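Local coordinates for YceI-like domain protein (Burkholderia cenocepacia BC7, PDB 5IXH) that probably captures antibiotics and other lipophilic molecules outside the cell as a bacterial lipocalin, holding an octaprenyl diphosphate in its beta-barrel, at residues Gly57-Met60 with Tyr61-Val65; Ala66-Asp69 with Trp70-Lys74; Trp142-Thr145 with Ser146-Ala149. All coordinates share one frame; numbering follows the deposited sequence.

Interaction 1 (Gly57-Met60 with Tyr61-Val65); sequences GDKM and YNDQV. With OTP ((2E,6E,10E,14E,18E,22E,26E)-3,7,11,15,19,23,27,31-octamethyldotriaconta-2,6,10,14,18,22,26,30-octaenyl trihydrogen diphosphate), chain C.
D58 and Y61 meet at an N-cap, the residue just ahead of the short helix 59-66, which lies by the barrel's lipid pocket. The D58 carboxylate turns back over the first turn, its CG anti to the backbone N (chi1 -178°), and OD1 accepts the N-H of Y61 at 3.0 Å, nearly straight at 164°. That bond uses the anti side of the carboxylate and lies well out of its plane. The carboxylate is thereby stacked on one face of the Y61 ring, offset toward its rim, the two planes only 20° apart. Followed outward, the Y61 side chain stays with D58 from CB through CD2. CB sits 3.6 Å from D58 O, the carbonyl that also accepts N62 N at 2.9 Å in the first turn of the helix. CG lies 3.8 Å under D58 OD1, and CD2 is 3.6 Å from D58 CB. On the opposite face the octaprenyl chain takes over, with lipid C39 above the ring centre, so the tyrosine is sandwiched between cap and ligand. N62, whose CG also packs on D58 O, sends its amide back to the residues just before the helix: OD1 accepts from L56 N and ND2 donates to D55 OD1, tying the helix start to the end of strand 54-55. At the tip of the tyrosine, Y61 OH lies 4.1 Å from OTP O1, which joins prenyl chain to diphosphate.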
loop_
_atom_site.group_PDB
_atom_site.type_symbol
_atom_site.label_atom_id
_atom_site.label_comp_id
_atom_site.label_asym_id
_atom_site.label_seq_id
_atom_site.Cartn_x
_atom_site.Cartn_y
_atom_site.Cartn_z
ATOM N N GLY A 57 -1.763 8.067 -14.659
ATOM C CA GLY A 57 -1.305 9.059 -15.622
ATOM C C GLY A 57 -2.077 9.013 -16.927
ATOM O O GLY A 57 -1.641 9.563 -17.935
ATOM N N ASP A 58 -3.244 8.377 -16.905
ATOM C CA ASP A 58 -4.040 8.149 -18.103
ATOM C C ASP A 58 -5.490 8.049 -17.642
ATOM O O ASP A 58 -5.818 7.190 -16.833
ATOM C CB ASP A 58 -3.562 6.859 -18.769
ATOM C CG ASP A 58 -4.292 6.556 -20.055
ATOM O OD1 ASP A 58 -5.529 6.349 -20.033
ATOM O OD2 ASP A 58 -3.625 6.513 -21.108
ATOM N N LYS A 59 -6.359 8.929 -18.138
ATOM C CA LYS A 59 -7.734 9.001 -17.633
ATOM C C LYS A 59 -8.548 7.748 -17.926
ATOM O O LYS A 59 -9.355 7.307 -17.095
ATOM C CB LYS A 59 -8.471 10.215 -18.190
ATOM C CG LYS A 59 -9.929 10.269 -17.752
ATOM C CD LYS A 59 -10.567 11.568 -18.199
ATOM C CE LYS A 59 -11.938 11.756 -17.603
ATOM N NZ LYS A 59 -12.349 13.175 -17.783
ATOM N N MET A 60 -8.343 7.156 -19.095
ATOM C CA MET A 60 -9.030 5.916 -19.390
ATOM C C MET A 60 -8.577 4.784 -18.475
ATOM O O MET A 60 -9.412 4.005 -18.008
ATOM C CB MET A 60 -8.821 5.524 -20.838
ATOM C CG MET A 60 -9.539 6.430 -21.785
ATOM S SD MET A 60 -9.914 5.579 -23.321
ATOM C CE MET A 60 -11.401 6.504 -23.843
ATOM N N TYR A 61 -7.280 4.681 -18.206
ATOM C CA TYR A 61 -6.827 3.672 -17.263
ATOM C C TYR A 61 -7.405 3.964 -15.887
ATOM O O TYR A 61 -7.864 3.057 -15.196
ATOM C CB TYR A 61 -5.309 3.646 -17.165
ATOM C CG TYR A 61 -4.557 3.104 -18.359
ATOM C CD1 TYR A 61 -5.196 2.468 -19.432
ATOM C CD2 TYR A 61 -3.180 3.249 -18.431
ATOM C CE1 TYR A 61 -4.475 1.974 -20.500
ATOM C CE2 TYR A 61 -2.457 2.769 -19.502
ATOM C CZ TYR A 61 -3.108 2.134 -20.537
ATOM O OH TYR A 61 -2.371 1.662 -21.599
ATOM N N ASN A 62 -7.397 5.224 -15.466
ATOM C CA ASN A 62 -7.898 5.557 -14.139
ATOM C C ASN A 62 -9.356 5.180 -13.994
ATOM O O ASN A 62 -9.768 4.621 -12.972
ATOM C CB ASN A 62 -7.715 7.049 -13.849
ATOM C CG ASN A 62 -6.253 7.429 -13.683
ATOM O OD1 ASN A 62 -5.382 6.560 -13.602
ATOM N ND2 ASN A 62 -5.973 8.733 -13.651
ATOM N N ASP A 63 -10.150 5.448 -15.027
ATOM C CA ASP A 63 -11.567 5.097 -14.993
ATOM C C ASP A 63 -11.774 3.590 -14.943
ATOM O O ASP A 63 -12.614 3.107 -14.176
ATOM C CB ASP A 63 -12.305 5.671 -16.189
ATOM C CG ASP A 63 -12.457 7.156 -16.109
ATOM O OD1 ASP A 63 -12.206 7.717 -15.028
ATOM O OD2 ASP A 63 -12.845 7.756 -17.131
ATOM N N GLN A 64 -11.036 2.845 -15.763
ATOM C CA GLN A 64 -11.166 1.397 -15.774
ATOM C C GLN A 64 -10.830 0.808 -14.408
ATOM O O GLN A 64 -11.541 -0.071 -13.936
ATOM C CB GLN A 64 -10.246 0.758 -16.826
ATOM C CG GLN A 64 -10.120 -0.779 -16.729
ATOM C CD GLN A 64 -11.214 -1.500 -17.466
ATOM O OE1 GLN A 64 -11.946 -2.322 -16.911
ATOM N NE2 GLN A 64 -11.321 -1.203 -18.732
ATOM N N VAL A 65 -9.728 1.244 -13.818
ATOM C CA VAL A 65 -9.263 0.634 -12.583
ATOM C C VAL A 65 -10.191 0.988 -11.419
ATOM O O VAL A 65 -10.272 0.257 -10.433
ATOM C CB VAL A 65 -7.775 0.960 -12.317
ATOM C CG1 VAL A 65 -7.312 0.414 -10.968
ATOM C CG2 VAL A 65 -6.918 0.343 -13.418
HETATM O O7 OTP C . -1.714 -3.620 -24.350
HETATM P P2 OTP C . -2.560 -4.095 -23.187
HETATM O O5 OTP C . -3.919 -4.529 -23.688
HETATM O O6 OTP C . -1.879 -5.259 -22.499
HETATM O O4 OTP C . -2.740 -2.915 -22.141
HETATM P P1 OTP C . -3.800 -2.913 -20.957
HETATM O O2 OTP C . -5.135 -2.417 -21.465
HETATM O O3 OTP C . -3.953 -4.308 -20.390
HETATM O O1 OTP C . -3.263 -1.918 -19.841
HETATM C C40 OTP C . -3.109 -2.317 -18.489
HETATM C C39 OTP C . -2.924 -0.994 -17.752
HETATM C C37 OTP C . -2.680 -0.890 -16.413
HETATM C C38 OTP C . -2.530 0.535 -15.882
HETATM C C36 OTP C . -2.568 -2.100 -15.458
HETATM C C35 OTP C . -3.445 -1.825 -14.219
HETATM C C34 OTP C . -2.886 -2.499 -12.952
HETATM C C32 OTP C . -3.314 -2.060 -11.719
HETATM C C33 OTP C . -4.328 -0.916 -11.592
HETATM C C31 OTP C . -2.773 -2.724 -10.441
HETATM C C30 OTP C . -3.950 -3.093 -9.514
HETATM C C29 OTP C . -3.592 -2.498 -8.149
HETATM C C27 OTP C . -3.564 -3.247 -6.999
HETATM C C28 OTP C . -3.899 -4.738 -6.923
HETATM C C26 OTP C . -3.157 -2.498 -5.729
HETATM C C25 OTP C . -4.068 -2.860 -4.549
HETATM C C24 OTP C . -3.400 -2.007 -3.463
HETATM C C22 OTP C . -4.070 -1.017 -2.799
HETATM C C23 OTP C . -5.546 -0.685 -3.041
HETATM C C21 OTP C . -3.270 -0.242 -1.755
HETATM C C20 OTP C . -3.591 -0.917 -0.421
HETATM C C19 OTP C . -2.439 -0.543 0.518
HETATM C C17 OTP C . -2.671 -0.062 1.790
HETATM C C18 OTP C . -4.100 0.110 2.309
HETATM C C16 OTP C . -1.514 0.303 2.736
HETATM C C15 OTP C . -0.137 0.229 2.052
HETATM C C14 OTP C . 0.934 0.236 3.154
HETATM C C12 OTP C . 1.279 -0.932 3.797
HETATM C C13 OTP C . 0.658 -2.291 3.452
HETATM C C11 OTP C . 2.346 -0.927 4.902
HETATM C C10 OTP C . 2.458 0.435 5.598
HETATM C C9 OTP C . 3.310 0.152 6.846
HETATM C C7 OTP C . 3.414 1.063 7.864
HETATM C C8 OTP C . 2.682 2.405 7.797
HETATM C C6 OTP C . 4.285 0.679 9.076
HETATM C C5 OTP C . 5.187 1.845 9.484
HETATM C C4 OTP C . 6.351 1.193 10.253
HETATM C C2 OTP C . 6.519 1.254 11.617
HETATM C C3 OTP C . 7.738 0.543 12.203
HETATM C C1 OTP C . 5.558 1.993 12.553
#

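Interaction 2 (Ala66-Asp69 with Trp70-Lys74); sequences AGKD and WFDAK. With OTP ((2E,6E,10E,14E,18E,22E,26E)-3,7,11,15,19,23,27,31-octamethyldotriaconta-2,6,10,14,18,22,26,30-octaenyl trihydrogen diphosphate), chain C.
A type I beta turn from G67 to W70 follows the capped helix 59-66 and brings two aromatic residues into the wall of the lipid pocket. W70 N closes it on G67 O at 3.0 Å. The same carbonyl takes a second N-H, that of D72 at 2.9 Å, and the two donors come from opposite faces of its plane, so one oxygen holds both the turn and the chain that folds back after it. Further along, A73 N reaches A66 O at 2.9 Å, a straighter bond (167°), while the CB atoms of these two alanines pack loosely beside it. K68 and D72 run side by side in the same direction. Their charged ends are 4.1 Å apart, K68 NZ to D72 OD2, too far for a salt bridge; a water joins them instead, accepting from NZ and donating to OD2. The other carboxylate oxygen, D72 OD1, is bonded to T75 OG1, and the carbonyls of K68 and W70 both accept from K103 NZ. Toward the ligand, F71 CE1 comes within 3.7 Å of lipid C29 at the ring edge, and W70 CZ3 lies 3.9 Å from C30. The chemistry is thus divided: backbone and water-mediated polar bonds fix the turn, whereas the contacts of W70 and F71 with the prenyl chain are carbon to carbon, as suits the hydrocarbon part of the ligand.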
loop_
_atom_site.group_PDB
_atom_site.type_symbol
_atom_site.label_atom_id
_atom_site.label_comp_id
_atom_site.label_asym_id
_atom_site.label_seq_id
_atom_site.Cartn_x
_atom_site.Cartn_y
_atom_site.Cartn_z
ATOM N N ALA A 66 -10.923 2.087 -11.531
ATOM C CA ALA A 66 -11.904 2.422 -10.514
ATOM C C ALA A 66 -13.166 1.554 -10.619
ATOM O O ALA A 66 -13.946 1.452 -9.655
ATOM C CB ALA A 66 -12.283 3.895 -10.588
ATOM N N GLY A 67 -13.387 0.923 -11.758
ATOM C CA GLY A 67 -14.623 0.224 -12.037
ATOM C C GLY A 67 -14.763 -1.112 -11.336
ATOM O O GLY A 67 -13.821 -1.594 -10.726
ATOM N N LYS A 68 -15.928 -1.739 -11.510
ATOM C CA LYS A 68 -16.343 -2.909 -10.728
ATOM C C LYS A 68 -15.364 -4.078 -10.778
ATOM O O LYS A 68 -15.052 -4.675 -9.739
ATOM C CB LYS A 68 -17.739 -3.359 -11.161
ATOM C CG LYS A 68 -18.275 -4.522 -10.337
ATOM C CD LYS A 68 -19.693 -4.890 -10.745
ATOM C CE LYS A 68 -20.145 -6.190 -10.090
ATOM N NZ LYS A 68 -20.047 -6.138 -8.603
ATOM N N ASP A 69 -14.843 -4.396 -11.955
ATOM C CA ASP A 69 -13.949 -5.554 -12.069
ATOM C C ASP A 69 -12.611 -5.317 -11.404
ATOM O O ASP A 69 -11.916 -6.278 -11.053
ATOM C CB ASP A 69 -13.661 -5.958 -13.516
ATOM C CG ASP A 69 -14.866 -6.518 -14.227
ATOM O OD1 ASP A 69 -15.777 -7.026 -13.548
ATOM O OD2 ASP A 69 -14.880 -6.461 -15.475
ATOM N N TRP A 70 -12.237 -4.050 -11.254
ATOM C CA TRP A 70 -10.951 -3.680 -10.656
ATOM C C TRP A 70 -11.172 -3.270 -9.211
ATOM O O TRP A 70 -11.517 -4.130 -8.407
ATOM C CB TRP A 70 -10.230 -2.632 -11.516
ATOM C CG TRP A 70 -9.571 -3.281 -12.696
ATOM C CD1 TRP A 70 -10.051 -3.362 -13.982
ATOM C CD2 TRP A 70 -8.315 -3.971 -12.699
ATOM N NE1 TRP A 70 -9.165 -4.055 -14.767
ATOM C CE2 TRP A 70 -8.092 -4.435 -14.010
ATOM C CE3 TRP A 70 -7.353 -4.234 -11.721
ATOM C CZ2 TRP A 70 -6.949 -5.148 -14.360
ATOM C CZ3 TRP A 70 -6.232 -4.936 -12.074
ATOM C CH2 TRP A 70 -6.032 -5.383 -13.380
ATOM N N PHE A 71 -11.019 -2.005 -8.836
ATOM C CA PHE A 71 -11.190 -1.671 -7.421
ATOM C C PHE A 71 -12.641 -1.650 -6.955
ATOM O O PHE A 71 -12.909 -1.766 -5.769
ATOM C CB PHE A 71 -10.603 -0.296 -7.092
ATOM C CG PHE A 71 -9.099 -0.203 -7.203
ATOM C CD1 PHE A 71 -8.286 -1.311 -7.168
ATOM C CD2 PHE A 71 -8.516 1.029 -7.417
ATOM C CE1 PHE A 71 -6.914 -1.173 -7.287
ATOM C CE2 PHE A 71 -7.153 1.169 -7.526
ATOM C CZ PHE A 71 -6.362 0.072 -7.475
ATOM N N ASP A 72 -13.575 -1.429 -7.868
ATOM C CA ASP A 72 -14.974 -1.175 -7.489
ATOM C C ASP A 72 -15.030 -0.063 -6.429
ATOM O O ASP A 72 -15.589 -0.233 -5.331
ATOM C CB ASP A 72 -15.643 -2.452 -7.002
ATOM C CG ASP A 72 -17.166 -2.353 -6.943
ATOM O OD1 ASP A 72 -17.753 -1.301 -7.266
ATOM O OD2 ASP A 72 -17.777 -3.363 -6.560
ATOM N N ALA A 73 -14.453 1.071 -6.787
ATOM C CA ALA A 73 -14.265 2.165 -5.851
ATOM C C ALA A 73 -15.576 2.741 -5.300
ATOM O O ALA A 73 -15.597 3.239 -4.186
ATOM C CB ALA A 73 -13.464 3.275 -6.513
ATOM N N LYS A 74 -16.666 2.697 -6.050
ATOM C CA LYS A 74 -17.931 3.199 -5.520
ATOM C C LYS A 74 -18.449 2.314 -4.376
ATOM O O LYS A 74 -19.095 2.806 -3.464
ATOM C CB LYS A 74 -18.983 3.327 -6.622
ATOM C CG LYS A 74 -18.653 4.404 -7.649
ATOM C CD LYS A 74 -19.713 4.475 -8.744
ATOM C CE LYS A 74 -19.417 5.590 -9.742
ATOM N NZ LYS A 74 -19.394 6.931 -9.095
HETATM O O7 OTP C . -1.714 -3.620 -24.350
HETATM P P2 OTP C . -2.560 -4.095 -23.187
HETATM O O5 OTP C . -3.919 -4.529 -23.688
HETATM O O6 OTP C . -1.879 -5.259 -22.499
HETATM O O4 OTP C . -2.740 -2.915 -22.141
HETATM P P1 OTP C . -3.800 -2.913 -20.957
HETATM O O2 OTP C . -5.135 -2.417 -21.465
HETATM O O3 OTP C . -3.953 -4.308 -20.390
HETATM O O1 OTP C . -3.263 -1.918 -19.841
HETATM C C40 OTP C . -3.109 -2.317 -18.489
HETATM C C39 OTP C . -2.924 -0.994 -17.752
HETATM C C37 OTP C . -2.680 -0.890 -16.413
HETATM C C38 OTP C . -2.530 0.535 -15.882
HETATM C C36 OTP C . -2.568 -2.100 -15.458
HETATM C C35 OTP C . -3.445 -1.825 -14.219
HETATM C C34 OTP C . -2.886 -2.499 -12.952
HETATM C C32 OTP C . -3.314 -2.060 -11.719
HETATM C C33 OTP C . -4.328 -0.916 -11.592
HETATM C C31 OTP C . -2.773 -2.724 -10.441
HETATM C C30 OTP C . -3.950 -3.093 -9.514
HETATM C C29 OTP C . -3.592 -2.498 -8.149
HETATM C C27 OTP C . -3.564 -3.247 -6.999
HETATM C C28 OTP C . -3.899 -4.738 -6.923
HETATM C C26 OTP C . -3.157 -2.498 -5.729
HETATM C C25 OTP C . -4.068 -2.860 -4.549
HETATM C C24 OTP C . -3.400 -2.007 -3.463
HETATM C C22 OTP C . -4.070 -1.017 -2.799
HETATM C C23 OTP C . -5.546 -0.685 -3.041
HETATM C C21 OTP C . -3.270 -0.242 -1.755
HETATM C C20 OTP C . -3.591 -0.917 -0.421
HETATM C C19 OTP C . -2.439 -0.543 0.518
HETATM C C17 OTP C . -2.671 -0.062 1.790
HETATM C C18 OTP C . -4.100 0.110 2.309
HETATM C C16 OTP C . -1.514 0.303 2.736
HETATM C C15 OTP C . -0.137 0.229 2.052
HETATM C C14 OTP C . 0.934 0.236 3.154
HETATM C C12 OTP C . 1.279 -0.932 3.797
HETATM C C13 OTP C . 0.658 -2.291 3.452
HETATM C C11 OTP C . 2.346 -0.927 4.902
HETATM C C10 OTP C . 2.458 0.435 5.598
HETATM C C9 OTP C . 3.310 0.152 6.846
HETATM C C7 OTP C . 3.414 1.063 7.864
HETATM C C8 OTP C . 2.682 2.405 7.797
HETATM C C6 OTP C . 4.285 0.679 9.076
HETATM C C5 OTP C . 5.187 1.845 9.484
HETATM C C4 OTP C . 6.351 1.193 10.253
HETATM C C2 OTP C . 6.519 1.254 11.617
HETATM C C3 OTP C . 7.738 0.543 12.203
HETATM C C1 OTP C . 5.558 1.993 12.553
HETATM O O HOH W 1 -16.622 2.096 -8.995
HETATM O O HOH W 2 -20.429 -3.896 -6.959
#

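Interaction 3 (Trp142-Thr145 with Ser146-Ala149); sequences WKDT and SIVA
S146 donates twice to one oxygen of D144: its OG lies 2.7 Å and its backbone N 2.9 Å from D144 OD1, both arriving from the same face of the carboxylate and well above its plane. The hydroxyl can join in because S146 OG stands between its own N and carbonyl carbon (chi1 77°), folded back toward the aspartate. Beside this pair, I147 N bonds to D144 O at 3.1 Å, again from above the carbonyl plane, so side chain and backbone of D144 together bond to S146 and I147, bending the chain round T145. A weaker link follows, T145 CA-H to V148 O, with CA and O 3.2 Å apart. Beyond these bonds the side chain of I147 packs in two directions. Its CD1 rests 3.7 Å from D144 CB, the two side chains crossing at about a right angle, while its CG2 is turned to W142, 3.8 Å from CZ3. V148 CG2 approaches the same indole at CE3, at 4.2 Å. W142 and I147 also touch the octaprenyl diphosphate, which makes this bend part of the pocket. R132 donates to the carbonyls of W142, V148 and A149, tying both ends of the bend to one guanidinium group. An aspartate oxygen receiving the N-H two residues on defines an Asx turn, placed here in a loop between strands of a lipocalin-like barrel.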
loop_
_atom_site.group_PDB
_atom_site.type_symbol
_atom_site.label_atom_id
_atom_site.label_comp_id
_atom_site.label_asym_id
_atom_site.label_seq_id
_atom_site.Cartn_x
_atom_site.Cartn_y
_atom_site.Cartn_z
ATOM N N TRP A 142 -10.479 -9.741 -16.598
ATOM C CA TRP A 142 -9.163 -9.396 -16.112
ATOM C C TRP A 142 -8.533 -10.442 -15.188
ATOM O O TRP A 142 -7.439 -10.219 -14.662
ATOM C CB TRP A 142 -9.210 -8.030 -15.414
ATOM C CG TRP A 142 -9.630 -6.954 -16.335
ATOM C CD1 TRP A 142 -10.867 -6.404 -16.433
ATOM C CD2 TRP A 142 -8.826 -6.320 -17.343
ATOM N NE1 TRP A 142 -10.885 -5.451 -17.428
ATOM C CE2 TRP A 142 -9.641 -5.376 -17.997
ATOM C CE3 TRP A 142 -7.491 -6.443 -17.736
ATOM C CZ2 TRP A 142 -9.174 -4.570 -19.040
ATOM C CZ3 TRP A 142 -7.021 -5.642 -18.765
ATOM C CH2 TRP A 142 -7.863 -4.711 -19.401
ATOM N N LYS A 143 -9.188 -11.587 -14.995
ATOM C CA LYS A 143 -8.562 -12.674 -14.227
ATOM C C LYS A 143 -7.328 -13.204 -14.945
ATOM O O LYS A 143 -6.421 -13.731 -14.305
ATOM C CB LYS A 143 -9.533 -13.834 -13.986
ATOM C CG LYS A 143 -10.625 -13.529 -12.972
ATOM C CD LYS A 143 -11.472 -14.744 -12.605
ATOM C CE LYS A 143 -12.336 -15.221 -13.739
ATOM N NZ LYS A 143 -13.185 -16.356 -13.282
ATOM N N ASP A 144 -7.306 -13.096 -16.274
ATOM C CA ASP A 144 -6.229 -13.672 -17.075
ATOM C C ASP A 144 -4.895 -13.010 -16.731
ATOM O O ASP A 144 -4.669 -11.841 -17.040
ATOM C CB ASP A 144 -6.546 -13.508 -18.570
ATOM C CG ASP A 144 -5.610 -14.296 -19.473
ATOM O OD1 ASP A 144 -4.516 -14.689 -19.023
ATOM O OD2 ASP A 144 -5.966 -14.515 -20.657
ATOM N N THR A 145 -3.998 -13.761 -16.104
ATOM C CA THR A 145 -2.746 -13.179 -15.642
ATOM C C THR A 145 -1.701 -13.082 -16.744
ATOM O O THR A 145 -0.609 -12.571 -16.513
ATOM C CB THR A 145 -2.173 -13.955 -14.456
ATOM O OG1 THR A 145 -2.014 -15.326 -14.827
ATOM C CG2 THR A 145 -3.108 -13.840 -13.272
ATOM N N SER A 146 -2.037 -13.555 -17.939
ATOM C CA SER A 146 -1.172 -13.338 -19.087
ATOM C C SER A 146 -1.412 -11.931 -19.632
ATOM O O SER A 146 -0.640 -11.443 -20.460
ATOM C CB SER A 146 -1.428 -14.390 -20.170
ATOM O OG SER A 146 -2.614 -14.107 -20.888
ATOM N N ILE A 147 -2.486 -11.288 -19.178
ATOM C CA ILE A 147 -2.777 -9.904 -19.569
ATOM C C ILE A 147 -2.190 -8.918 -18.555
ATOM O O ILE A 147 -1.414 -8.059 -18.923
ATOM C CB ILE A 147 -4.290 -9.625 -19.703
ATOM C CG1 ILE A 147 -4.940 -10.573 -20.712
ATOM C CG2 ILE A 147 -4.520 -8.170 -20.112
ATOM C CD1 ILE A 147 -6.456 -10.464 -20.743
ATOM N N VAL A 148 -2.604 -9.015 -17.296
ATOM C CA VAL A 148 -1.983 -8.264 -16.212
ATOM C C VAL A 148 -1.537 -9.285 -15.178
ATOM O O VAL A 148 -2.340 -10.098 -14.730
ATOM C CB VAL A 148 -2.971 -7.265 -15.541
ATOM C CG1 VAL A 148 -2.327 -6.544 -14.344
ATOM C CG2 VAL A 148 -3.490 -6.272 -16.575
ATOM N N ALA A 149 -0.256 -9.265 -14.817
ATOM C CA ALA A 149 0.267 -10.237 -13.861
ATOM C C ALA A 149 -0.485 -10.161 -12.535
ATOM O O ALA A 149 -1.038 -9.137 -12.171
ATOM C CB ALA A 149 1.750 -10.015 -13.624
#

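In the fold
Along the chain the three contacts come in series, none nested in or crossing another. Interaction 1 starts helix 59-66 after strand 54-55, and interaction 2 follows at once, turning the chain back from the helix end toward strand 78-90; V65 O to F71 N, 2.9 Å apart, probably hydrogen-bonds the two. Interaction 3 lies much later, in the loop between strands 121-131 and 151-160, yet it returns to both. W142 meets W70, their ring planes at about 55°, and Q64 of the helix packs on W142. Helix, turn and late loop thus gather at one region of the barrel, where each contributes residues to the pocket of the octaprenyl lipid.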